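Local coordinates for exopolygalacturonase (Yersinia enterocolitica, PDB 2UVE), which probably hydrolyses the alpha-1,4 links of polygalacturonate, the pectin backbone, working from chain ends, as a glycoside hydrolase of family 28, at residues I66-I71 / L78-D83; D83-F88 / I110-F115; Y343-T348 / V366-I371; F397-D402 / Y430-H435. One frame throughout, in Å; residues are numbered along the deposited sequence.

Contact 1 (I66-I71 / L78-D83). With NI (nickel (II) ion), chain E.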
loop_
_atom_site.group_PDB
_atom_site.type_symbol
_atom_site.label_atom_id
_atom_site.label_comp_id
_atom_site.label_asym_id
_atom_site.label_seq_id
_atom_site.Cartn_x
_atom_site.Cartn_y
_atom_site.Cartn_z
ATOM N N ILE A 66 21.505 -15.784 -3.983
ATOM C CA ILE A 66 20.213 -16.477 -3.863
ATOM C C ILE A 66 19.394 -16.186 -5.098
ATOM O O ILE A 66 19.184 -15.010 -5.463
ATOM C CB ILE A 66 19.443 -16.035 -2.575
ATOM C CG1 ILE A 66 20.385 -16.052 -1.372
ATOM C CG2 ILE A 66 18.216 -16.926 -2.332
ATOM C CD1 ILE A 66 19.945 -15.245 -0.176
ATOM N N VAL A 67 18.932 -17.243 -5.756
ATOM C CA VAL A 67 18.154 -17.085 -6.986
ATOM C C VAL A 67 16.716 -17.543 -6.827
ATOM O O VAL A 67 15.886 -17.284 -7.697
ATOM C CB VAL A 67 18.836 -17.779 -8.212
ATOM C CG1 VAL A 67 20.200 -17.118 -8.498
ATOM C CG2 VAL A 67 18.979 -19.331 -8.015
ATOM N N ASP A 68 16.428 -18.212 -5.707
ATOM C CA ASP A 68 15.114 -18.819 -5.454
ATOM C C ASP A 68 15.060 -19.414 -4.047
ATOM O O ASP A 68 16.027 -19.328 -3.263
ATOM C CB ASP A 68 14.803 -19.908 -6.502
ATOM C CG ASP A 68 13.322 -19.989 -6.878
ATOM O OD1 ASP A 68 12.424 -19.506 -6.145
ATOM O OD2 ASP A 68 13.046 -20.562 -7.952
ATOM N N TYR A 69 13.893 -19.957 -3.725
ATOM C CA TYR A 69 13.645 -20.597 -2.455
ATOM C C TYR A 69 12.802 -21.796 -2.746
ATOM O O TYR A 69 11.876 -21.720 -3.571
ATOM C CB TYR A 69 12.860 -19.693 -1.505
ATOM C CG TYR A 69 13.705 -18.663 -0.875
ATOM C CD1 TYR A 69 14.407 -18.936 0.321
ATOM C CD2 TYR A 69 13.851 -17.407 -1.477
ATOM C CE1 TYR A 69 15.195 -17.982 0.892
ATOM C CE2 TYR A 69 14.634 -16.444 -0.898
ATOM C CZ TYR A 69 15.305 -16.743 0.278
ATOM O OH TYR A 69 16.093 -15.774 0.841
ATOM N N GLN A 70 13.096 -22.886 -2.049
ATOM C CA GLN A 70 12.268 -24.098 -2.154
ATOM C C GLN A 70 11.620 -24.359 -0.835
ATOM O O GLN A 70 12.208 -24.122 0.218
ATOM C CB GLN A 70 13.077 -25.321 -2.574
ATOM C CG GLN A 70 13.897 -25.151 -3.856
ATOM C CD GLN A 70 14.733 -26.418 -4.172
ATOM O OE1 GLN A 70 14.584 -27.461 -3.509
ATOM N NE2 GLN A 70 15.617 -26.319 -5.170
ATOM N N ILE A 71 10.403 -24.866 -0.919
ATOM C CA ILE A 71 9.528 -24.958 0.208
ATOM C C ILE A 71 9.240 -26.434 0.353
ATOM O O ILE A 71 8.966 -27.097 -0.641
ATOM C CB ILE A 71 8.185 -24.130 0.006
ATOM C CG1 ILE A 71 8.448 -22.634 0.171
ATOM C CG2 ILE A 71 7.101 -24.590 1.001
ATOM C CD1 ILE A 71 9.129 -21.940 -0.999
ATOM N N LEU A 78 7.577 -29.083 -1.934
ATOM C CA LEU A 78 6.317 -28.596 -2.520
ATOM C C LEU A 78 6.597 -27.840 -3.798
ATOM O O LEU A 78 5.796 -27.870 -4.734
ATOM C CB LEU A 78 5.528 -27.731 -1.539
ATOM C CG LEU A 78 5.185 -28.462 -0.243
ATOM C CD1 LEU A 78 4.498 -27.545 0.761
ATOM C CD2 LEU A 78 4.361 -29.738 -0.563
ATOM N N GLY A 79 7.722 -27.137 -3.836
ATOM C CA GLY A 79 8.133 -26.476 -5.055
ATOM C C GLY A 79 9.027 -25.301 -4.768
ATOM O O GLY A 79 9.492 -25.120 -3.648
ATOM N N LYS A 80 9.261 -24.502 -5.808
ATOM C CA LYS A 80 10.036 -23.260 -5.701
ATOM C C LYS A 80 9.110 -22.018 -5.627
ATOM O O LYS A 80 8.056 -21.994 -6.233
ATOM C CB LYS A 80 10.977 -23.133 -6.886
ATOM C CG LYS A 80 11.778 -24.395 -7.192
ATOM C CD LYS A 80 13.039 -24.035 -7.932
ATOM C CE LYS A 80 12.772 -23.621 -9.356
ATOM N NZ LYS A 80 13.789 -24.276 -10.267
ATOM N N ALA A 81 9.548 -21.011 -4.881
ATOM C CA ALA A 81 8.865 -19.706 -4.758
ATOM C C ALA A 81 8.595 -19.002 -6.097
ATOM O O ALA A 81 7.443 -18.589 -6.357
ATOM C CB ALA A 81 9.655 -18.794 -3.786
ATOM N N SER A 82 9.620 -18.876 -6.958
ATOM C CA SER A 82 9.446 -18.383 -8.350
ATOM C C SER A 82 8.248 -19.022 -9.097
ATOM O O SER A 82 7.318 -18.346 -9.492
ATOM C CB SER A 82 10.720 -18.606 -9.171
ATOM O OG SER A 82 10.996 -20.001 -9.258
ATOM N N ASP A 83 8.282 -20.331 -9.264
ATOM C CA ASP A 83 7.181 -21.104 -9.887
ATOM C C ASP A 83 5.825 -20.935 -9.198
ATOM O O ASP A 83 4.758 -20.848 -9.838
ATOM C CB ASP A 83 7.549 -22.602 -9.875
ATOM C CG ASP A 83 8.826 -22.921 -10.728
ATOM O OD1 ASP A 83 9.022 -22.266 -11.789
ATOM O OD2 ASP A 83 9.612 -23.840 -10.360
HETATM NI NI NI E . 10.615 -21.471 -12.736
#
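Asp68 reaches across to the first turn of helix 81-88, and its carboxylate faces both the backbone N-H and the hydroxyl of Ser82. OD1 takes the backbone N-H on its syn lone pair (Ser82 N to Asp68 OD1 3.0 Å, nearly straight at 175°). The same oxygen receives Tyr69 N on its anti side, 31° out of the carboxylate plane. OD2 accepts the hydroxyl of Ser82, modelled very short at 2.5 Å from OG, a length open to doubt. In Lys80, at the N-cap position, a bend at chi3 (-73°) carries CE to 3.4 Å from Asp68 OD2, while NZ stays 4.4 Å away, beyond a salt bridge. The two strands, 66-73 and 76-80, form an antiparallel beta hairpin at the edge of a four-stranded sheet of the fibronectin type III-like domain. Ala81 N bonds Tyr69 O, and Ile71 N bonds Gly79 O (2.9 Å). Ile71 O serves two donors at a classic beta bulge: Leu78 N at 2.7 Å and, weakly, Gly79 N at 3.4 Å. Gln70 lies alongside Lys80, while its NE2 is taken by Gln133 on strand 125-134. Beyond the serine, Asp83 OD1 coordinates nickel at 2.0 Å.

Contact 2 (D83-F88 / I110-F115); sequences DNNDNF and IVMQNF. With NI (nickel (II) ion), chain E.
The side-chain amide of Asn84 lies flat over one face of the Phe115 ring, planes 18° apart and ND2 3.6 Å above the ring centre. Asn84 leans out from helix 81-88, its chi1 near 180° putting CG opposite the backbone N, and CB meets the rim of the ring, 3.4 Å from Phe115 CD1. Its OD1 extends past the ring to the backbone, 3.2 Å from Phe115 CA, and accepts Thr116 N. On the side of the ring away from Asn84, Ile71 CD1 lies by the rim near CD1 and Leu78 packs off the CZ end. One residue on, Asn85 ND2 makes a weak, bent hydrogen bond to Asn114 O (2.8 Å, 128° at the hydrogen) and is also bonded to Ala81 O, one turn back. Met112 slants across this amide, a kink at chi2 carrying SD to 3.6 Å from Asn85 OD1. Gln113 points away, to Glu454 of the catalytic domain, where Met112 and Asn85 touch Asn428 and Asn395. The buried junction is largely made by amides, one spending its face on an aromatic ring and its oxygen on a backbone N-H, the other giving its nitrogen to Ala81 O and, weakly, to Asn114 O.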
loop_
_atom_site.group_PDB
_atom_site.type_symbol
_atom_site.label_atom_id
_atom_site.label_comp_id
_atom_site.label_asym_id
_atom_site.label_seq_id
_atom_site.Cartn_x
_atom_site.Cartn_y
_atom_site.Cartn_z
ATOM N N ASP A 83 8.282 -20.331 -9.264
ATOM C CA ASP A 83 7.181 -21.104 -9.887
ATOM C C ASP A 83 5.825 -20.935 -9.198
ATOM O O ASP A 83 4.758 -20.848 -9.838
ATOM C CB ASP A 83 7.549 -22.602 -9.875
ATOM C CG ASP A 83 8.826 -22.921 -10.728
ATOM O OD1 ASP A 83 9.022 -22.266 -11.789
ATOM O OD2 ASP A 83 9.612 -23.840 -10.360
ATOM N N ASN A 84 5.851 -20.960 -7.869
ATOM C CA ASN A 84 4.596 -20.810 -7.133
ATOM C C ASN A 84 3.964 -19.411 -7.395
ATOM O O ASN A 84 2.793 -19.335 -7.650
ATOM C CB ASN A 84 4.806 -21.096 -5.643
ATOM C CG ASN A 84 3.533 -20.977 -4.839
ATOM O OD1 ASN A 84 3.236 -19.885 -4.316
ATOM N ND2 ASN A 84 2.756 -22.092 -4.734
ATOM N N ASN A 85 4.763 -18.350 -7.360
ATOM C CA ASN A 85 4.305 -16.980 -7.706
ATOM C C ASN A 85 3.782 -16.790 -9.159
ATOM O O ASN A 85 2.798 -16.061 -9.385
ATOM C CB ASN A 85 5.404 -15.977 -7.357
ATOM C CG ASN A 85 5.399 -15.579 -5.861
ATOM O OD1 ASN A 85 4.939 -14.494 -5.536
ATOM N ND2 ASN A 85 5.924 -16.442 -4.968
ATOM N N ASP A 86 4.408 -17.475 -10.132
ATOM C CA ASP A 86 3.894 -17.539 -11.508
ATOM C C ASP A 86 2.442 -17.993 -11.510
ATOM O O ASP A 86 1.616 -17.484 -12.263
ATOM C CB ASP A 86 4.738 -18.461 -12.414
ATOM C CG ASP A 86 6.156 -17.975 -12.609
ATOM O OD1 ASP A 86 6.464 -16.753 -12.450
ATOM O OD2 ASP A 86 7.014 -18.834 -12.956
ATOM N N ASN A 87 2.126 -18.913 -10.612
ATOM C CA ASN A 87 0.783 -19.470 -10.480
ATOM C C ASN A 87 -0.223 -18.545 -9.730
ATOM O O ASN A 87 -1.347 -18.316 -10.203
ATOM C CB ASN A 87 0.943 -20.866 -9.808
ATOM C CG ASN A 87 -0.337 -21.653 -9.748
ATOM O OD1 ASN A 87 -1.434 -21.105 -9.913
ATOM N ND2 ASN A 87 -0.218 -22.959 -9.469
ATOM N N PHE A 88 0.215 -17.972 -8.599
ATOM C CA PHE A 88 -0.678 -17.328 -7.644
ATOM C C PHE A 88 -0.593 -15.812 -7.522
ATOM O O PHE A 88 -1.583 -15.183 -7.109
ATOM C CB PHE A 88 -0.468 -17.957 -6.252
ATOM C CG PHE A 88 -0.898 -19.414 -6.179
ATOM C CD1 PHE A 88 -2.259 -19.750 -6.139
ATOM C CD2 PHE A 88 0.046 -20.439 -6.144
ATOM C CE1 PHE A 88 -2.652 -21.086 -6.062
ATOM C CE2 PHE A 88 -0.344 -21.761 -6.075
ATOM C CZ PHE A 88 -1.688 -22.092 -6.036
ATOM N N ILE A 110 15.181 -9.244 -8.018
ATOM C CA ILE A 110 14.464 -9.453 -6.786
ATOM C C ILE A 110 14.197 -10.952 -6.598
ATOM O O ILE A 110 14.172 -11.717 -7.560
ATOM C CB ILE A 110 13.150 -8.612 -6.716
ATOM C CG1 ILE A 110 12.103 -9.144 -7.721
ATOM C CG2 ILE A 110 13.478 -7.061 -6.838
ATOM C CD1 ILE A 110 10.644 -8.701 -7.399
ATOM N N VAL A 111 14.045 -11.370 -5.350
ATOM C CA VAL A 111 13.718 -12.740 -5.053
ATOM C C VAL A 111 12.317 -12.803 -4.459
ATOM O O VAL A 111 11.838 -11.806 -3.878
ATOM C CB VAL A 111 14.833 -13.380 -4.134
ATOM C CG1 VAL A 111 16.269 -13.249 -4.823
ATOM C CG2 VAL A 111 14.834 -12.788 -2.747
ATOM N N MET A 112 11.649 -13.946 -4.657
ATOM C CA MET A 112 10.335 -14.232 -4.062
ATOM C C MET A 112 10.467 -14.687 -2.623
ATOM O O MET A 112 11.392 -15.422 -2.297
ATOM C CB MET A 112 9.575 -15.286 -4.871
ATOM C CG MET A 112 9.178 -14.840 -6.325
ATOM S SD MET A 112 8.231 -13.282 -6.426
ATOM C CE MET A 112 9.487 -12.182 -7.049
ATOM N N GLN A 113 9.516 -14.258 -1.793
ATOM C CA GLN A 113 9.547 -14.437 -0.354
ATOM C C GLN A 113 8.238 -14.933 0.124
ATOM O O GLN A 113 7.949 -14.777 1.283
ATOM C CB GLN A 113 9.758 -13.102 0.385
ATOM C CG GLN A 113 11.101 -12.525 0.276
ATOM C CD GLN A 113 11.160 -11.145 0.846
ATOM O OE1 GLN A 113 11.292 -10.174 0.106
ATOM N NE2 GLN A 113 11.141 -11.051 2.180
ATOM N N ASN A 114 7.455 -15.535 -0.764
ATOM C CA ASN A 114 6.143 -16.082 -0.428
ATOM C C ASN A 114 5.867 -17.319 -1.277
ATOM O O ASN A 114 6.413 -17.462 -2.370
ATOM C CB ASN A 114 5.007 -15.026 -0.613
ATOM C CG ASN A 114 4.637 -14.797 -2.075
ATOM O OD1 ASN A 114 5.288 -14.017 -2.765
ATOM N ND2 ASN A 114 3.597 -15.487 -2.559
ATOM N N PHE A 115 4.964 -18.169 -0.784
ATOM C CA PHE A 115 4.614 -19.419 -1.427
ATOM C C PHE A 115 3.226 -19.767 -0.912
ATOM O O PHE A 115 2.995 -19.789 0.286
ATOM C CB PHE A 115 5.654 -20.521 -1.067
ATOM C CG PHE A 115 5.432 -21.888 -1.751
ATOM C CD1 PHE A 115 6.223 -22.275 -2.840
ATOM C CD2 PHE A 115 4.497 -22.810 -1.245
ATOM C CE1 PHE A 115 6.056 -23.534 -3.474
ATOM C CE2 PHE A 115 4.310 -24.084 -1.858
ATOM C CZ PHE A 115 5.093 -24.445 -2.982
HETATM NI NI NI E . 10.615 -21.471 -12.736
#

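Contact 3 (Y343-T348 / V366-I371). With SO4 (sulfate ion), chain P.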
loop_
_atom_site.group_PDB
_atom_site.type_symbol
_atom_site.label_atom_id
_atom_site.label_comp_id
_atom_site.label_asym_id
_atom_site.label_seq_id
_atom_site.Cartn_x
_atom_site.Cartn_y
_atom_site.Cartn_z
ATOM N N TYR A 343 -7.212 -9.771 6.861
ATOM C CA TYR A 343 -6.637 -10.338 5.656
ATOM C C TYR A 343 -7.419 -9.886 4.399
ATOM O O TYR A 343 -8.631 -10.116 4.275
ATOM C CB TYR A 343 -6.542 -11.857 5.788
ATOM C CG TYR A 343 -5.939 -12.581 4.593
ATOM C CD1 TYR A 343 -4.578 -12.490 4.314
ATOM C CD2 TYR A 343 -6.738 -13.398 3.776
ATOM C CE1 TYR A 343 -4.023 -13.140 3.234
ATOM C CE2 TYR A 343 -6.171 -14.110 2.695
ATOM C CZ TYR A 343 -4.821 -13.948 2.432
ATOM O OH TYR A 343 -4.235 -14.607 1.391
ATOM N N LEU A 344 -6.702 -9.193 3.501
ATOM C CA LEU A 344 -7.244 -8.769 2.198
ATOM C C LEU A 344 -6.514 -9.554 1.094
ATOM O O LEU A 344 -5.274 -9.560 1.037
ATOM C CB LEU A 344 -7.041 -7.250 2.011
ATOM C CG LEU A 344 -7.459 -6.361 3.219
ATOM C CD1 LEU A 344 -7.103 -4.925 2.949
ATOM C CD2 LEU A 344 -8.964 -6.460 3.548
ATOM N N ALA A 345 -7.253 -10.245 0.241
ATOM C CA ALA A 345 -6.567 -11.027 -0.796
ATOM C C ALA A 345 -7.334 -11.144 -2.109
ATOM O O ALA A 345 -8.555 -11.175 -2.118
ATOM C CB ALA A 345 -6.126 -12.417 -0.276
ATOM N N GLY A 346 -6.592 -11.143 -3.215
ATOM C CA GLY A 346 -7.125 -11.482 -4.525
ATOM C C GLY A 346 -7.922 -10.453 -5.294
ATOM O O GLY A 346 -7.861 -10.440 -6.500
ATOM N N PHE A 347 -8.641 -9.569 -4.614
ATOM C CA PHE A 347 -9.642 -8.722 -5.291
ATOM C C PHE A 347 -9.089 -7.554 -6.087
ATOM O O PHE A 347 -7.968 -7.116 -5.834
ATOM C CB PHE A 347 -10.822 -8.302 -4.353
ATOM C CG PHE A 347 -10.416 -7.470 -3.159
ATOM C CD1 PHE A 347 -10.208 -6.099 -3.286
ATOM C CD2 PHE A 347 -10.274 -8.049 -1.906
ATOM C CE1 PHE A 347 -9.824 -5.317 -2.176
ATOM C CE2 PHE A 347 -9.892 -7.281 -0.775
ATOM C CZ PHE A 347 -9.680 -5.910 -0.901
ATOM N N THR A 348 -9.872 -7.085 -7.071
ATOM C CA THR A 348 -9.513 -5.906 -7.872
ATOM C C THR A 348 -10.216 -4.640 -7.352
ATOM O O THR A 348 -11.401 -4.667 -7.019
ATOM C CB THR A 348 -9.788 -6.141 -9.401
ATOM O OG1 THR A 348 -8.926 -7.160 -9.889
ATOM C CG2 THR A 348 -9.538 -4.901 -10.279
ATOM N N VAL A 366 -2.763 -7.810 6.549
ATOM C CA VAL A 366 -2.066 -8.397 5.397
ATOM C C VAL A 366 -2.895 -8.044 4.133
ATOM O O VAL A 366 -4.116 -8.252 4.120
ATOM C CB VAL A 366 -1.925 -9.927 5.563
ATOM C CG1 VAL A 366 -1.286 -10.603 4.268
ATOM C CG2 VAL A 366 -1.154 -10.298 6.841
ATOM N N ALA A 367 -2.237 -7.490 3.105
ATOM C CA ALA A 367 -2.873 -7.339 1.819
ATOM C C ALA A 367 -2.072 -8.218 0.832
ATOM O O ALA A 367 -0.898 -7.972 0.577
ATOM C CB ALA A 367 -2.890 -5.858 1.377
ATOM N N ASN A 368 -2.712 -9.256 0.319
ATOM C CA ASN A 368 -2.005 -10.272 -0.492
ATOM C C ASN A 368 -2.640 -10.375 -1.886
ATOM O O ASN A 368 -3.774 -10.838 -2.012
ATOM C CB ASN A 368 -2.082 -11.634 0.219
ATOM C CG ASN A 368 -1.654 -12.818 -0.678
ATOM O OD1 ASN A 368 -1.024 -12.638 -1.726
ATOM N ND2 ASN A 368 -2.065 -14.040 -0.286
ATOM N N GLY A 369 -1.918 -9.947 -2.916
ATOM C CA GLY A 369 -2.373 -10.120 -4.297
ATOM C C GLY A 369 -3.560 -9.272 -4.707
ATOM O O GLY A 369 -4.386 -9.712 -5.539
ATOM N N LEU A 370 -3.697 -8.092 -4.101
ATOM C CA LEU A 370 -4.732 -7.171 -4.537
ATOM C C LEU A 370 -4.320 -6.542 -5.854
ATOM O O LEU A 370 -3.133 -6.354 -6.133
ATOM C CB LEU A 370 -4.972 -6.069 -3.501
ATOM C CG LEU A 370 -5.364 -6.495 -2.076
ATOM C CD1 LEU A 370 -5.657 -5.214 -1.229
ATOM C CD2 LEU A 370 -6.594 -7.334 -2.177
ATOM N N ILE A 371 -5.316 -6.221 -6.670
ATOM C CA ILE A 371 -5.066 -5.513 -7.923
ATOM C C ILE A 371 -5.757 -4.155 -7.880
ATOM O O ILE A 371 -6.962 -4.086 -7.850
ATOM C CB ILE A 371 -5.528 -6.387 -9.133
ATOM C CG1 ILE A 371 -4.800 -7.766 -9.102
ATOM C CG2 ILE A 371 -5.325 -5.634 -10.432
ATOM C CD1 ILE A 371 -5.508 -8.868 -9.914
HETATM S S SO4 P . -5.886 -18.040 1.765
HETATM O O1 SO4 P . -5.273 -19.377 1.897
HETATM O O2 SO4 P . -5.529 -17.470 0.449
HETATM O O3 SO4 P . -7.373 -18.058 1.937
HETATM O O4 SO4 P . -5.294 -17.206 2.799
#
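Tyr343 and Asn368 join their polar ends on one face of two parallel strands: Asn368 ND2 donates to Tyr343 OH at 2.8 Å, the hydroxyl lying 19° out of the amide plane. That hydroxyl donates to O2 of a sulfate, a longer bond of 3.3 Å; Ser52 and Arg262 also hold this anion, probably from the crystallisation liquor. Backbone bonds tie the ladder: Leu344 N to Val366 O, Asn368 N to Leu344 O at 2.7 Å, then Gly346 N to Asn368 O. Both segments bend at glycines with positive phi, Gly346 and Gly369, and pairing resumes with Ile371 N to Phe347 O at 2.9 Å. Apolar contacts lie mainly on the Leu344 side. Leu370 sets CD2 over the Phe347 ring in a CH-pi contact, 3.5 Å from the centroid and 9° off the normal. Chi1 of +62° swings that ring back alongside Leu370, although its CB points away from segment 366-371. On the tyrosine side, Val366 CG1 meets the edge of the Tyr343 ring, 3.8 Å from CD1. In the parallel beta-helix, strand 342-345 lies between strands 258-264 and 365-373, the latter next to 391-394 and 397-399, while Ile357 of strand 357-360 packs on Leu344, Phe347 and Leu370.

Contact 4 (F397-D402 / Y430-H435). With NI (nickel (II) ion), chain C.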
loop_
_atom_site.group_PDB
_atom_site.type_symbol
_atom_site.label_atom_id
_atom_site.label_comp_id
_atom_site.label_asym_id
_atom_site.label_seq_id
_atom_site.Cartn_x
_atom_site.Cartn_y
_atom_site.Cartn_z
ATOM N N PHE A 397 -0.489 -5.701 -7.356
ATOM C CA PHE A 397 -0.300 -4.873 -8.530
ATOM C C PHE A 397 -0.898 -3.456 -8.235
ATOM O O PHE A 397 -2.081 -3.374 -7.973
ATOM C CB PHE A 397 -1.039 -5.510 -9.750
ATOM C CG PHE A 397 -1.062 -4.614 -10.996
ATOM C CD1 PHE A 397 -0.078 -4.743 -11.987
ATOM C CD2 PHE A 397 -2.084 -3.659 -11.181
ATOM C CE1 PHE A 397 -0.092 -3.913 -13.143
ATOM C CE2 PHE A 397 -2.098 -2.833 -12.293
ATOM C CZ PHE A 397 -1.094 -2.973 -13.289
ATOM N N PHE A 398 -0.101 -2.376 -8.320
ATOM C CA PHE A 398 -0.581 -0.987 -8.100
ATOM C C PHE A 398 -0.602 -0.150 -9.396
ATOM O O PHE A 398 0.438 0.040 -9.999
ATOM C CB PHE A 398 0.305 -0.247 -7.095
ATOM C CG PHE A 398 0.215 -0.781 -5.712
ATOM C CD1 PHE A 398 -0.714 -0.252 -4.815
ATOM C CD2 PHE A 398 1.050 -1.820 -5.292
ATOM C CE1 PHE A 398 -0.782 -0.753 -3.484
ATOM C CE2 PHE A 398 0.964 -2.303 -4.000
ATOM C CZ PHE A 398 0.032 -1.769 -3.097
ATOM N N ASP A 399 -1.778 0.284 -9.851
ATOM C CA ASP A 399 -1.877 1.380 -10.852
ATOM C C ASP A 399 -2.851 2.432 -10.231
ATOM O O ASP A 399 -4.071 2.291 -10.291
ATOM C CB ASP A 399 -2.366 0.832 -12.208
ATOM C CG ASP A 399 -2.049 1.763 -13.381
ATOM O OD1 ASP A 399 -0.845 2.046 -13.591
ATOM O OD2 ASP A 399 -3.016 2.203 -14.112
ATOM N N THR A 400 -2.321 3.444 -9.542
ATOM C CA THR A 400 -3.211 4.229 -8.643
ATOM C C THR A 400 -3.354 5.696 -9.051
ATOM O O THR A 400 -2.471 6.301 -9.688
ATOM C CB THR A 400 -2.794 4.054 -7.148
ATOM O OG1 THR A 400 -1.425 4.433 -7.001
ATOM C CG2 THR A 400 -2.917 2.578 -6.680
ATOM N N GLY A 401 -4.495 6.289 -8.694
ATOM C CA GLY A 401 -4.662 7.689 -8.949
ATOM C C GLY A 401 -3.843 8.582 -8.028
ATOM O O GLY A 401 -3.619 9.733 -8.360
ATOM N N ASP A 402 -3.406 8.067 -6.885
ATOM C CA ASP A 402 -2.566 8.842 -5.940
ATOM C C ASP A 402 -1.405 7.963 -5.480
ATOM O O ASP A 402 -0.867 7.162 -6.273
ATOM C CB ASP A 402 -3.421 9.386 -4.756
ATOM C CG ASP A 402 -2.863 10.685 -4.157
ATOM O OD1 ASP A 402 -1.927 10.633 -3.333
ATOM O OD2 ASP A 402 -3.342 11.778 -4.533
ATOM N N TYR A 430 4.383 -5.187 -7.492
ATOM C CA TYR A 430 4.684 -4.441 -8.710
ATOM C C TYR A 430 3.979 -3.082 -8.666
ATOM O O TYR A 430 2.733 -2.999 -8.652
ATOM C CB TYR A 430 4.230 -5.246 -9.920
ATOM C CG TYR A 430 4.595 -4.674 -11.280
ATOM C CD1 TYR A 430 5.846 -4.910 -11.835
ATOM C CD2 TYR A 430 3.671 -3.921 -12.011
ATOM C CE1 TYR A 430 6.174 -4.393 -13.104
ATOM C CE2 TYR A 430 3.966 -3.419 -13.281
ATOM C CZ TYR A 430 5.213 -3.652 -13.820
ATOM O OH TYR A 430 5.490 -3.182 -15.089
ATOM N N PHE A 431 4.770 -2.022 -8.628
ATOM C CA PHE A 431 4.207 -0.662 -8.611
ATOM C C PHE A 431 4.198 -0.158 -10.048
ATOM O O PHE A 431 5.274 -0.129 -10.679
ATOM C CB PHE A 431 5.043 0.243 -7.698
ATOM C CG PHE A 431 5.018 -0.199 -6.255
ATOM C CD1 PHE A 431 4.010 0.223 -5.401
ATOM C CD2 PHE A 431 6.004 -1.059 -5.756
ATOM C CE1 PHE A 431 3.963 -0.242 -4.048
ATOM C CE2 PHE A 431 5.985 -1.465 -4.447
ATOM C CZ PHE A 431 4.961 -1.073 -3.579
ATOM N N ARG A 432 3.028 0.128 -10.614
ATOM C CA ARG A 432 3.004 0.758 -11.914
ATOM C C ARG A 432 2.840 2.286 -11.689
ATOM O O ARG A 432 3.619 2.887 -11.028
ATOM C CB ARG A 432 1.969 0.108 -12.868
ATOM C CG ARG A 432 2.181 0.452 -14.346
ATOM C CD ARG A 432 1.226 -0.298 -15.243
ATOM N NE ARG A 432 1.248 0.167 -16.624
ATOM C CZ ARG A 432 0.626 1.250 -17.107
ATOM N NH1 ARG A 432 -0.130 2.039 -16.324
ATOM N NH2 ARG A 432 0.752 1.540 -18.395
ATOM N N MET A 433 1.797 2.908 -12.194
ATOM C CA MET A 433 1.645 4.344 -12.021
ATOM C C MET A 433 1.178 4.607 -10.614
ATOM O O MET A 433 0.530 3.749 -10.004
ATOM C CB MET A 433 0.691 4.925 -13.054
ATOM C CG MET A 433 1.257 4.799 -14.488
ATOM S SD MET A 433 0.393 5.837 -15.644
ATOM C CE MET A 433 1.009 7.479 -15.210
ATOM N N GLY A 434 1.538 5.796 -10.091
ATOM C CA GLY A 434 1.112 6.195 -8.766
ATOM C C GLY A 434 2.006 7.326 -8.305
ATOM O O GLY A 434 3.020 7.556 -8.921
ATOM N N HIS A 435 1.656 8.026 -7.231
ATOM C CA HIS A 435 2.432 9.217 -6.844
ATOM C C HIS A 435 3.700 8.873 -6.047
ATOM O O HIS A 435 4.546 9.716 -5.832
ATOM C CB HIS A 435 1.549 10.200 -6.062
ATOM C CG HIS A 435 0.489 10.822 -6.897
ATOM N ND1 HIS A 435 -0.291 11.878 -6.462
ATOM C CD2 HIS A 435 0.100 10.563 -8.163
ATOM C CE1 HIS A 435 -1.135 12.218 -7.417
ATOM N NE2 HIS A 435 -0.925 11.432 -8.455
HETATM NI NI NI C . -2.538 10.634 -9.923
HETATM O O HOH W 1 -2.313 3.943 -16.086
HETATM O O HOH W 2 -1.475 8.560 -10.314
HETATM O O HOH W 3 -1.470 11.725 -11.515
HETATM O O HOH W 4 -3.650 12.505 -9.471
#
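Two successive coils of the family 28 parallel beta-helix lie side by side here, running into the Gly-Asp-Asp sequence from Gly401 and the Gly-His-Gly sequence from Gly434. Phe398 and Phe431 point the same way with rings nearly parallel (11°) but slid, centroids 4.9 Å apart; His372 stacks on Phe398. Strand pairing runs through Phe398 N to Tyr430 O and Arg432 N to Phe398 O. On the other side, Arg432, extended from CG to NE, brings NH1 to Asp399 OD1 (2.8 Å) in a salt bridge that meets the carboxylate from above its plane. Met433 N comes to the same oxygen from the opposite face, at 3.1 Å, and a water links Asp399 OD2 with NH1; Glu285 holds NE. Nearer the nickel ion, Asp402 O is gripped from both faces of its carbonyl plane, by Thr400 OG1 (2.9 Å) and His435 N. Asp402 CA sits over the imidazole of His435, 3.7 Å from its centroid. Nickel is bound by Gly401 O at 2.1 Å, His435 NE2 at 2.3 Å, three waters and Asp376. Aligned aromatics on successive coils are a feature of parallel beta-helices; the two sequences are those of family 28 polygalacturonases, lining the probable sugar-binding cleft.

How the contacts relate
Contacts 1 and 2 belong to the fibronectin type III-like domain, contacts 3 and 4 to the beta-helix, and they follow one another along the chain. The first two have centres 7 Å apart and share Asp83 and helix 81-88; the Tyr69 ring of contact 1 also meets the backbone of contact 2, CD2 lying 3.3 Å from Met112 O. Contact 2 comes within about 5 Å of contact 3 and 7 Å of contact 4 by nearest atoms, without touching either, which places it on the side of the small domain facing the catalytic one. Contacts 3 and 4, centres 15 Å apart, meet where strands 365-373 and 397-399 adjoin, so they are steps of one continuous beta-helix, contact 4 carrying the family 28 sequences of the probable active-site cleft.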